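PDB 2QZU: putative sulfatase yidJ, which probably hydrolyses sulfate esters, as a metal-binding member of the sulfatase family. Local coordinates for residues Glu108-Ala113 / Glu161-Gly165; Ser76-Gly81 / Tyr129-Leu135. All coordinates share one frame; numbering follows the deposited sequence.

Contact 1 of 2, residues Glu108-Ala113 / Glu161-Gly165; sequences ELSQNA and ERRHG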
loop_
_atom_site.group_PDB
_atom_site.type_symbol
_atom_site.label_atom_id
_atom_site.label_comp_id
_atom_site.label_asym_id
_atom_site.label_seq_id
_atom_site.Cartn_x
_atom_site.Cartn_y
_atom_site.Cartn_z
ATOM N N GLU A 108 -6.126 -0.717 27.125
ATOM C CA GLU A 108 -5.883 0.713 26.945
ATOM C C GLU A 108 -5.334 1.281 28.249
ATOM O O GLU A 108 -5.429 0.649 29.302
ATOM C CB GLU A 108 -7.174 1.459 26.558
ATOM C CG GLU A 108 -8.249 1.489 27.642
ATOM C CD GLU A 108 -9.421 2.413 27.302
ATOM O OE1 GLU A 108 -9.464 2.968 26.181
ATOM O OE2 GLU A 108 -10.305 2.581 28.167
ATOM N N LEU A 109 -4.755 2.474 28.179
ATOM C CA LEU A 109 -4.203 3.114 29.365
ATOM C C LEU A 109 -5.354 3.491 30.293
ATOM O O LEU A 109 -6.356 4.044 29.851
ATOM C CB LEU A 109 -3.427 4.372 28.967
ATOM C CG LEU A 109 -2.704 5.136 30.079
ATOM C CD1 LEU A 109 -1.647 4.246 30.716
ATOM C CD2 LEU A 109 -2.057 6.387 29.497
ATOM N N SER A 110 -5.208 3.189 31.576
ATOM C CA SER A 110 -6.248 3.511 32.542
ATOM C C SER A 110 -6.269 5.009 32.822
ATOM O O SER A 110 -5.219 5.630 32.980
ATOM C CB SER A 110 -6.004 2.754 33.851
ATOM O OG SER A 110 -6.984 3.087 34.819
ATOM N N GLN A 111 -7.463 5.587 32.874
ATOM C CA GLN A 111 -7.588 7.010 33.166
ATOM C C GLN A 111 -7.075 7.270 34.585
ATOM O O GLN A 111 -6.607 8.366 34.895
ATOM C CB GLN A 111 -9.055 7.445 33.044
ATOM C CG GLN A 111 -9.316 8.893 33.438
ATOM C CD GLN A 111 -10.760 9.310 33.213
ATOM O OE1 GLN A 111 -11.199 10.358 33.694
ATOM N NE2 GLN A 111 -11.503 8.497 32.470
ATOM N N ASN A 112 -7.149 6.247 35.435
ATOM C CA ASN A 112 -6.699 6.358 36.822
ATOM C C ASN A 112 -5.222 6.048 37.026
ATOM O O ASN A 112 -4.704 6.190 38.133
ATOM C CB ASN A 112 -7.521 5.434 37.724
ATOM C CG ASN A 112 -8.992 5.783 37.725
ATOM O OD1 ASN A 112 -9.369 6.931 37.971
ATOM N ND2 ASN A 112 -9.836 4.793 37.457
ATOM N N ALA A 113 -4.542 5.614 35.971
ATOM C CA ALA A 113 -3.124 5.302 36.091
ATOM C C ALA A 113 -2.334 6.576 36.370
ATOM O O ALA A 113 -2.548 7.604 35.729
ATOM C CB ALA A 113 -2.617 4.642 34.811
ATOM N N GLU A 161 -9.693 14.271 29.581
ATOM C CA GLU A 161 -9.546 13.556 30.843
ATOM C C GLU A 161 -8.685 12.296 30.753
ATOM O O GLU A 161 -8.372 11.680 31.775
ATOM C CB GLU A 161 -10.921 13.208 31.437
ATOM C CG GLU A 161 -11.691 12.134 30.685
ATOM C CD GLU A 161 -12.522 12.683 29.541
ATOM O OE1 GLU A 161 -12.266 13.826 29.095
ATOM O OE2 GLU A 161 -13.431 11.963 29.081
ATOM N N ARG A 162 -8.302 11.910 29.536
ATOM C CA ARG A 162 -7.447 10.735 29.352
ATOM C C ARG A 162 -6.058 11.125 28.832
ATOM O O ARG A 162 -5.295 10.272 28.380
ATOM C CB ARG A 162 -8.097 9.735 28.384
ATOM C CG ARG A 162 -9.228 8.903 29.002
ATOM C CD ARG A 162 -9.837 7.927 27.996
ATOM N NE ARG A 162 -8.851 6.999 27.444
ATOM C CZ ARG A 162 -8.389 5.927 28.080
ATOM N NH1 ARG A 162 -8.830 5.633 29.297
ATOM N NH2 ARG A 162 -7.470 5.158 27.504
ATOM N N ARG A 163 -5.723 12.410 28.915
ATOM C CA ARG A 163 -4.428 12.878 28.425
ATOM C C ARG A 163 -3.321 12.927 29.475
ATOM O O ARG A 163 -2.198 13.320 29.181
ATOM C CB ARG A 163 -4.587 14.252 27.766
ATOM C CG ARG A 163 -5.424 14.187 26.508
ATOM C CD ARG A 163 -5.659 15.542 25.868
ATOM N NE ARG A 163 -6.634 15.413 24.791
ATOM C CZ ARG A 163 -7.162 16.431 24.119
ATOM N NH1 ARG A 163 -6.809 17.680 24.402
ATOM N NH2 ARG A 163 -8.066 16.198 23.181
ATOM N N HIS A 164 -3.651 12.525 30.697
ATOM C CA HIS A 164 -2.689 12.481 31.786
ATOM C C HIS A 164 -1.782 13.704 31.953
ATOM O O HIS A 164 -0.568 13.575 32.111
ATOM C CB HIS A 164 -1.856 11.203 31.643
ATOM C CG HIS A 164 -2.662 9.957 31.825
ATOM N ND1 HIS A 164 -2.878 9.385 33.060
ATOM C CD2 HIS A 164 -3.395 9.233 30.944
ATOM C CE1 HIS A 164 -3.710 8.366 32.934
ATOM N NE2 HIS A 164 -4.038 8.253 31.659
ATOM N N GLY A 165 -2.379 14.890 31.918
ATOM C CA GLY A 165 -1.602 16.100 32.118
ATOM C C GLY A 165 -1.065 16.827 30.902
ATOM O O GLY A 165 -0.607 17.961 31.023
HETATM O O HOH W 1 -5.897 7.093 30.046
HETATM O O HOH W 2 -11.389 6.195 30.722
#

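Contact 2 of 2, residues Ser76-Gly81 / Tyr129-Leu135; sequences SSPARG and YIGKWHL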
loop_
_atom_site.group_PDB
_atom_site.type_symbol
_atom_site.label_atom_id
_atom_site.label_comp_id
_atom_site.label_asym_id
_atom_site.label_seq_id
_atom_site.Cartn_x
_atom_site.Cartn_y
_atom_site.Cartn_z
ATOM N N SER A 76 3.818 -1.700 19.729
ATOM C CA SER A 76 3.422 -0.312 19.977
ATOM C C SER A 76 2.696 0.040 21.282
ATOM O O SER A 76 3.294 0.617 22.191
ATOM C CB SER A 76 2.621 0.223 18.786
ATOM O OG SER A 76 2.303 1.595 18.978
ATOM N N SER A 77 1.413 -0.284 21.383
ATOM C CA SER A 77 0.670 0.066 22.588
ATOM C C SER A 77 1.272 -0.472 23.882
ATOM O O SER A 77 1.433 0.278 24.849
ATOM C CB SER A 77 -0.788 -0.378 22.461
ATOM O OG SER A 77 -1.370 0.206 21.313
ATOM N N PRO A 78 1.613 -1.772 23.921
ATOM C CA PRO A 78 2.196 -2.332 25.143
ATOM C C PRO A 78 3.441 -1.574 25.591
ATOM O O PRO A 78 3.591 -1.256 26.774
ATOM C CB PRO A 78 2.502 -3.777 24.747
ATOM C CG PRO A 78 1.400 -4.091 23.773
ATOM C CD PRO A 78 1.364 -2.830 22.923
ATOM N N ALA A 79 4.333 -1.279 24.646
ATOM C CA ALA A 79 5.557 -0.562 24.984
ATOM C C ALA A 79 5.239 0.836 25.515
ATOM O O ALA A 79 5.790 1.256 26.526
ATOM C CB ALA A 79 6.479 -0.471 23.765
ATOM N N ARG A 80 4.351 1.550 24.831
ATOM C CA ARG A 80 3.973 2.897 25.251
ATOM C C ARG A 80 3.266 2.862 26.603
ATOM O O ARG A 80 3.427 3.769 27.422
ATOM C CB ARG A 80 3.077 3.543 24.186
ATOM C CG ARG A 80 3.798 3.723 22.850
ATOM C CD ARG A 80 2.843 3.925 21.684
ATOM N NE ARG A 80 3.568 4.035 20.421
ATOM C CZ ARG A 80 4.237 5.115 20.028
ATOM N NH1 ARG A 80 4.277 6.198 20.793
ATOM N NH2 ARG A 80 4.877 5.108 18.870
ATOM N N GLY A 81 2.499 1.800 26.832
ATOM C CA GLY A 81 1.786 1.647 28.090
ATOM C C GLY A 81 2.749 1.467 29.251
ATOM O O GLY A 81 2.506 1.955 30.358
ATOM N N TYR A 129 2.252 17.264 24.073
ATOM C CA TYR A 129 2.410 15.976 23.406
ATOM C C TYR A 129 2.045 16.141 21.934
ATOM O O TYR A 129 0.952 16.594 21.605
ATOM C CB TYR A 129 1.497 14.918 24.041
ATOM C CG TYR A 129 1.831 13.493 23.624
ATOM C CD1 TYR A 129 2.519 12.637 24.489
ATOM C CD2 TYR A 129 1.494 13.013 22.359
ATOM C CE1 TYR A 129 2.864 11.342 24.105
ATOM C CE2 TYR A 129 1.838 11.710 21.961
ATOM C CZ TYR A 129 2.523 10.886 22.842
ATOM O OH TYR A 129 2.884 9.612 22.467
ATOM N N ILE A 130 2.969 15.779 21.051
ATOM C CA ILE A 130 2.737 15.893 19.617
ATOM C C ILE A 130 3.024 14.546 18.958
ATOM O O ILE A 130 4.094 13.977 19.158
ATOM C CB ILE A 130 3.680 16.954 18.987
ATOM C CG1 ILE A 130 3.478 18.311 19.666
ATOM C CG2 ILE A 130 3.425 17.063 17.490
ATOM C CD1 ILE A 130 4.519 19.342 19.272
ATOM N N GLY A 131 2.072 14.029 18.187
ATOM C CA GLY A 131 2.316 12.767 17.510
ATOM C C GLY A 131 1.423 11.603 17.876
ATOM O O GLY A 131 0.294 11.782 18.334
ATOM N N LYS A 132 1.953 10.401 17.672
ATOM C CA LYS A 132 1.245 9.152 17.932
ATOM C C LYS A 132 1.156 8.814 19.418
ATOM O O LYS A 132 2.164 8.800 20.123
ATOM C CB LYS A 132 1.951 8.020 17.178
ATOM C CG LYS A 132 1.348 6.646 17.371
ATOM C CD LYS A 132 2.138 5.612 16.586
ATOM C CE LYS A 132 1.634 4.209 16.877
ATOM N NZ LYS A 132 2.456 3.181 16.181
ATOM N N TRP A 133 -0.062 8.533 19.876
ATOM C CA TRP A 133 -0.339 8.193 21.277
ATOM C C TRP A 133 -0.567 6.682 21.402
ATOM O O TRP A 133 0.075 5.999 22.205
ATOM C CB TRP A 133 -1.589 8.965 21.726
ATOM C CG TRP A 133 -2.079 8.703 23.121
ATOM C CD1 TRP A 133 -3.317 8.246 23.479
ATOM C CD2 TRP A 133 -1.375 8.957 24.344
ATOM N NE1 TRP A 133 -3.429 8.206 24.851
ATOM C CE2 TRP A 133 -2.251 8.639 25.407
ATOM C CE3 TRP A 133 -0.089 9.429 24.646
ATOM C CZ2 TRP A 133 -1.885 8.775 26.752
ATOM C CZ3 TRP A 133 0.279 9.566 25.990
ATOM C CH2 TRP A 133 -0.621 9.238 27.023
ATOM N N HIS A 134 -1.494 6.178 20.588
ATOM C CA HIS A 134 -1.861 4.764 20.521
ATOM C C HIS A 134 -2.082 4.076 21.871
ATOM O O HIS A 134 -1.581 2.977 22.097
ATOM C CB HIS A 134 -0.808 3.978 19.726
ATOM C CG HIS A 134 -1.332 2.709 19.125
ATOM N ND1 HIS A 134 -0.506 1.747 18.575
ATOM C CD2 HIS A 134 -2.594 2.247 18.972
ATOM C CE1 HIS A 134 -1.241 0.753 18.113
ATOM N NE2 HIS A 134 -2.514 1.030 18.340
ATOM N N LEU A 135 -2.828 4.722 22.764
ATOM C CA LEU A 135 -3.101 4.131 24.068
ATOM C C LEU A 135 -4.588 4.156 24.436
ATOM O O LEU A 135 -4.952 3.930 25.592
ATOM C CB LEU A 135 -2.268 4.834 25.149
ATOM C CG LEU A 135 -0.800 4.392 25.200
ATOM C CD1 LEU A 135 -0.003 5.350 26.076
ATOM C CD2 LEU A 135 -0.714 2.958 25.735
HETATM O O HOH W 3 2.700 6.877 23.281
#

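Contact 1 of 2, residues Glu108-Ala113 / Glu161-Gly165
The carboxylate of Glu108 lies over one face of the Arg162 guanidinium, the two planes only 18° apart, with OE1 of Glu108 3.2 Å from NH2 of Arg162. No N-H points at this oxygen, so the salt bridge is purely one of charge; OE1 takes its hydrogen bond from the backbone N of Ala137. NH1 and NH2 of Arg162 turn instead to Leu109 O, near the guanidinium edge. NH2 of Arg162 reaches Leu109 O at 2.8 Å, in the carbonyl plane and on a lone pair, the oxygen tilted 24° from the guanidinium plane, while NH1 adds a weak second bond. A bend at chi3 (58°) turns the long arginine chain back to this carbonyl, and a salt bridge to Asp136 further holds NH2. Leu109 O also accepts from a water that lies over a guanidinium face and is hydrogen-bonded to NE2 of His164 (2.7 Å).

The His164 ring presents its edge to the turn: CE1 of His164 is 3.1 Å from both Ser110 O and Ala113 O. ND1 is hydrogen-bonded to Asp118, and the apolar methyl CD2 of Leu109 packs 3.5 Å from CD2 of His164, a leucine suiting this buried spot beside Trp133 and Leu135. On the exposed flank the extended Gln111 lays its CG 3.4 Å from Glu161 O, and a second water joins Gln111 NE2 to Arg162 NH1.

Ser110 to Ala113 form a type I turn, with Ser110 OG accepting from Asn112 N in an ST turn. Two irregular connections are thus clasped in an alkaline-phosphatase-like sulfatase fold, one leading into helix 116-122, the other into edge strand 168-172.

Contact 2 of 2, residues Ser76-Gly81 / Tyr129-Leu135
Ser76 OG meets ND1 of His134 at 2.8 Å, in the plane of the imidazole and at its edge; either partner could supply the proton. The same oxygen accepts from Arg80 NE, 3.1 Å from Ser76 OG and one helical turn on, and receives a weak bond from Lys132 NZ. Three nitrogens thus surround one small hydroxyl, which its torsion (chi1 -176°) sets beside the carbonyl carbon, on the side facing His134 and Lys132.

Ser77 treats the same histidine differently. Its OG stands 3.1 Å above the centre of the His134 ring and donates to His134 O at 2.9 Å, so one serine covers the face while the other fixes the edge. Cys98 adds to this shell, its N bonding to Ser77 OG and its O to His134 NE2.

The fully extended Lys132 crosses Arg80 at about a right angle, its CD over the guanidinium face and 3.6 Å from Arg80 NH2. Asp36 OD2 forms salt bridges with both, which probably lets the two chains lie so close. Further out, a water links Arg80 NH1, Tyr129 OH and Trp133 O, and Tyr129 OH donates to Lys132 O at 2.6 Å, steadying the chain just beyond the corner at Gly131. Leu135 packs on the first turns of the helix, its CD2 lying 3.6 Å from N of Gly81, where a side chain would crowd Ser77 O.

Ser76, unmodified here, is the predicted 3-oxoalanine site and opens the Ser-x-Pro-x-Arg signature; with Lys132 and His134 after the strand 126-130, this arrangement is consistent with the sulfatase active site.

The segments alternate along the chain, and the two contacts, with centres about 12 Å apart, meet mainly round Leu109 and Leu135. A probable backbone hydrogen bond runs from Leu109 N to Leu135 O at 3.0 Å, and Leu109 CD2 packs 3.6 Å from Trp133 CZ2. Contact 2 is wholly buried, its centre about 9 Å from that of the chain, and holds the predicted 3-oxoalanine position; contact 1, about 19 Å out, is partly exposed. Asp136 and Ala137, which directly follow Leu135, pair with Arg162 and Glu108. Contact 1 thus lies farther from the chain centre than the probable active site, joined to it through the chain after Leu135.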